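Local coordinates for protein 3,4-dihydroxybenzoate decarboxylase (Enterobacter cloacae, PDB 5NY5) that probably catalyses the reversible decarboxylation of 3,4-dihydroxybenzoate to catechol as a prenylated-flavin-dependent, manganese-binding enzyme of the UbiD family, at residues V63-I71 with L131-T139. Residues are numbered along the deposited sequence; the frame is centred on the assembly and turned at random.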
loop_
_atom_site.group_PDB
_atom_site.type_symbol
_atom_site.label_atom_id
_atom_site.label_comp_id
_atom_site.label_asym_id
_atom_site.label_seq_id
_atom_site.Cartn_x
_atom_site.Cartn_y
_atom_site.Cartn_z
ATOM N N VAL A 63 21.305 -19.431 51.847
ATOM C CA VAL A 63 21.071 -20.274 50.681
ATOM C C VAL A 63 20.858 -21.696 51.172
ATOM O O VAL A 63 21.715 -22.253 51.869
ATOM C CB VAL A 63 22.240 -20.200 49.688
ATOM C CG1 VAL A 63 21.932 -21.010 48.444
ATOM C CG2 VAL A 63 22.544 -18.755 49.334
ATOM N N LYS A 64 19.714 -22.281 50.819
ATOM C CA LYS A 64 19.401 -23.633 51.260
ATOM C C LYS A 64 20.444 -24.614 50.745
ATOM O O LYS A 64 20.750 -24.645 49.551
ATOM C CB LYS A 64 18.011 -24.045 50.775
ATOM C CG LYS A 64 16.868 -23.225 51.347
ATOM C CD LYS A 64 15.536 -23.700 50.784
ATOM C CE LYS A 64 14.382 -22.828 51.249
ATOM N NZ LYS A 64 13.092 -23.262 50.644
ATOM N N GLY A 65 20.992 -25.414 51.656
ATOM C CA GLY A 65 22.035 -26.355 51.318
ATOM C C GLY A 65 23.398 -25.750 51.081
ATOM O O GLY A 65 24.334 -26.489 50.757
ATOM N N TYR A 66 23.545 -24.435 51.229
ATOM C CA TYR A 66 24.821 -23.750 51.010
ATOM C C TYR A 66 25.072 -22.749 52.128
ATOM O O TYR A 66 25.045 -21.532 51.912
ATOM C CB TYR A 66 24.834 -23.052 49.648
ATOM C CG TYR A 66 24.893 -23.989 48.468
ATOM C CD1 TYR A 66 23.735 -24.528 47.927
ATOM C CD2 TYR A 66 26.107 -24.323 47.885
ATOM C CE1 TYR A 66 23.783 -25.379 46.843
ATOM C CE2 TYR A 66 26.166 -25.172 46.802
ATOM C CZ TYR A 66 25.001 -25.698 46.284
ATOM O OH TYR A 66 25.054 -26.545 45.204
ATOM N N PRO A 67 25.333 -23.228 53.343
ATOM C CA PRO A 67 25.760 -22.310 54.403
ATOM C C PRO A 67 27.097 -21.682 54.049
ATOM O O PRO A 67 27.964 -22.319 53.448
ATOM C CB PRO A 67 25.865 -23.211 55.636
ATOM C CG PRO A 67 26.099 -24.571 55.082
ATOM C CD PRO A 67 25.309 -24.625 53.808
ATOM N N GLY A 68 27.255 -20.412 54.412
ATOM C CA GLY A 68 28.440 -19.669 54.050
ATOM C C GLY A 68 28.420 -19.070 52.663
ATOM O O GLY A 68 29.322 -18.290 52.332
ATOM N N SER A 69 27.437 -19.413 51.837
ATOM C CA SER A 69 27.269 -18.783 50.537
ATOM C C SER A 69 26.277 -17.634 50.638
ATOM O O SER A 69 25.376 -17.635 51.480
ATOM C CB SER A 69 26.788 -19.792 49.493
ATOM O OG SER A 69 27.841 -20.633 49.062
ATOM N N ARG A 70 26.463 -16.641 49.774
ATOM C CA ARG A 70 25.531 -15.528 49.663
ATOM C C ARG A 70 25.479 -15.096 48.205
ATOM O O ARG A 70 26.522 -14.857 47.590
ATOM C CB ARG A 70 25.935 -14.364 50.577
ATOM C CG ARG A 70 27.411 -14.006 50.545
ATOM C CD ARG A 70 27.703 -12.814 51.440
ATOM N NE ARG A 70 29.112 -12.439 51.404
ATOM C CZ ARG A 70 29.623 -11.382 52.027
ATOM N NH1 ARG A 70 28.840 -10.586 52.739
ATOM N NH2 ARG A 70 30.918 -11.121 51.933
ATOM N N ILE A 71 24.269 -15.008 47.660
ATOM C CA ILE A 71 24.049 -14.808 46.232
ATOM C C ILE A 71 23.519 -13.402 45.996
ATOM O O ILE A 71 22.627 -12.930 46.710
ATOM C CB ILE A 71 23.085 -15.868 45.669
ATOM C CG1 ILE A 71 23.672 -17.262 45.889
ATOM C CG2 ILE A 71 22.819 -15.622 44.194
ATOM C CD1 ILE A 71 22.824 -18.382 45.350
ATOM N N LEU A 131 32.127 -28.877 41.693
ATOM C CA LEU A 131 31.684 -27.502 41.498
ATOM C C LEU A 131 30.301 -27.274 42.091
ATOM O O LEU A 131 29.981 -26.154 42.504
ATOM C CB LEU A 131 31.694 -27.166 40.007
ATOM C CG LEU A 131 31.746 -25.692 39.613
ATOM C CD1 LEU A 131 32.824 -24.967 40.399
ATOM C CD2 LEU A 131 31.988 -25.562 38.119
ATOM N N ARG A 132 29.475 -28.321 42.151
ATOM C CA ARG A 132 28.143 -28.184 42.729
ATOM C C ARG A 132 28.211 -27.916 44.228
ATOM O O ARG A 132 27.430 -27.119 44.755
ATOM C CB ARG A 132 27.312 -29.436 42.452
ATOM C CG ARG A 132 26.836 -29.593 41.017
ATOM C CD ARG A 132 27.882 -30.256 40.132
ATOM N NE ARG A 132 27.299 -31.317 39.317
ATOM C CZ ARG A 132 27.436 -32.615 39.569
ATOM N NH1 ARG A 132 28.150 -33.018 40.613
ATOM N NH2 ARG A 132 26.866 -33.510 38.775
ATOM N N LYS A 133 29.129 -28.583 44.933
ATOM C CA LYS A 133 29.300 -28.320 46.357
ATOM C C LYS A 133 29.917 -26.954 46.617
ATOM O O LYS A 133 29.757 -26.410 47.714
ATOM C CB LYS A 133 30.182 -29.390 47.006
ATOM C CG LYS A 133 29.748 -30.829 46.791
ATOM C CD LYS A 133 30.700 -31.768 47.525
ATOM C CE LYS A 133 30.520 -33.217 47.102
ATOM N NZ LYS A 133 29.169 -33.747 47.436
ATOM N N LEU A 134 30.617 -26.394 45.636
ATOM C CA LEU A 134 31.402 -25.185 45.837
ATOM C C LEU A 134 30.592 -23.914 45.614
ATOM O O LEU A 134 30.674 -22.980 46.418
ATOM C CB LEU A 134 32.616 -25.205 44.908
ATOM C CG LEU A 134 33.848 -24.405 45.324
ATOM C CD1 LEU A 134 34.176 -24.666 46.780
ATOM C CD2 LEU A 134 35.024 -24.782 44.447
ATOM N N LEU A 135 29.805 -23.858 44.541
ATOM C CA LEU A 135 29.094 -22.648 44.168
ATOM C C LEU A 135 27.608 -22.955 43.976
ATOM O O LEU A 135 27.261 -23.889 43.238
ATOM C CB LEU A 135 29.685 -22.051 42.888
ATOM C CG LEU A 135 31.166 -21.688 42.984
ATOM C CD1 LEU A 135 31.696 -21.217 41.645
ATOM C CD2 LEU A 135 31.372 -20.628 44.046
ATOM N N PRO A 136 26.765 -22.245 44.587
ATOM C CA PRO A 136 25.317 -22.439 44.375
ATOM C C PRO A 136 24.802 -21.661 43.164
ATOM O O PRO A 136 24.160 -20.616 43.262
ATOM C CB PRO A 136 24.718 -21.922 45.684
ATOM C CG PRO A 136 25.661 -20.845 46.106
ATOM C CD PRO A 136 27.039 -21.273 45.659
ATOM N N ALA A 137 25.098 -22.182 41.984
ATOM C CA ALA A 137 24.631 -21.554 40.755
ATOM C C ALA A 137 23.114 -21.666 40.671
ATOM O O ALA A 137 22.580 -22.780 40.751
ATOM C CB ALA A 137 25.283 -22.206 39.541
ATOM N N PRO A 138 22.391 -20.566 40.516
ATOM C CA PRO A 138 20.930 -20.633 40.522
ATOM C C PRO A 138 20.370 -21.010 39.160
ATOM O O PRO A 138 21.028 -20.904 38.125
ATOM C CB PRO A 138 20.508 -19.209 40.909
ATOM C CG PRO A 138 21.787 -18.380 40.932
ATOM C CD PRO A 138 22.868 -19.193 40.305
ATOM N N THR A 139 19.126 -21.475 39.186
ATOM C CA THR A 139 18.331 -21.692 37.987
ATOM C C THR A 139 17.215 -20.661 37.971
ATOM O O THR A 139 16.525 -20.476 38.979
ATOM C CB THR A 139 17.749 -23.106 37.951
ATOM O OG1 THR A 139 16.760 -23.242 38.979
ATOM C CG2 THR A 139 18.842 -24.137 38.175
#
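Tyr66 lies across Pro136, and its hydroxyl reaches the helix 131-134. Tyr66 CB is 4.1 Å from Pro136 CB. CG stands anti to the carbonyl carbon (chi1 -70°), which sends the ring out over the proline. CG, CD1 and CD2 then come close to Pro136 CB, and CD2 also meets Pro136 CD. Pro136 CB sits 3.4 Å from the centroid of the Tyr66 ring and 8° off its normal, a CH-pi contact over the middle of one face. Further out, CE1 passes Pro136 CB and CA. CE2 and CZ run up against Arg132 O, with CE2 also near Pro136 N and CZ near Pro136 CA. At the tip, Tyr66 OH donates a very short hydrogen bond to Arg132 O, modelled at 2.5 Å, with the acceptor at the ring edge and in its plane. The exact length should not be pressed at this resolution. The face contact and this bond together would restrict rotation of the ring. The guanidinium of Arg132 takes no part; its NH1 forms a salt bridge with Asp130.

The contact joins the UbiD N-terminal family region to the Rift-related, FMN-binding-clan region. Tyr66 belongs to two successive type II beta turns, Val63 to Tyr66 and Tyr66 to Ser69. These lead into strand 70-73. In 131-139, Pro136 is the centre of an inverse gamma turn just after the short helix.

Three more side chains of 63-71 touch the same proline. Val63 CG1 is 4.0 Å from Pro136 CB, and Ser69 OG is 3.6 Å from Pro136 CD. Ile71 CD1 packs 3.8 Å from Pro136 CG and also nears Pro136 O. Leu317 of strand 316-319 touches Pro136 as well. The other branch of Ile71, CG2, lies 4.4 Å from Pro138 CG.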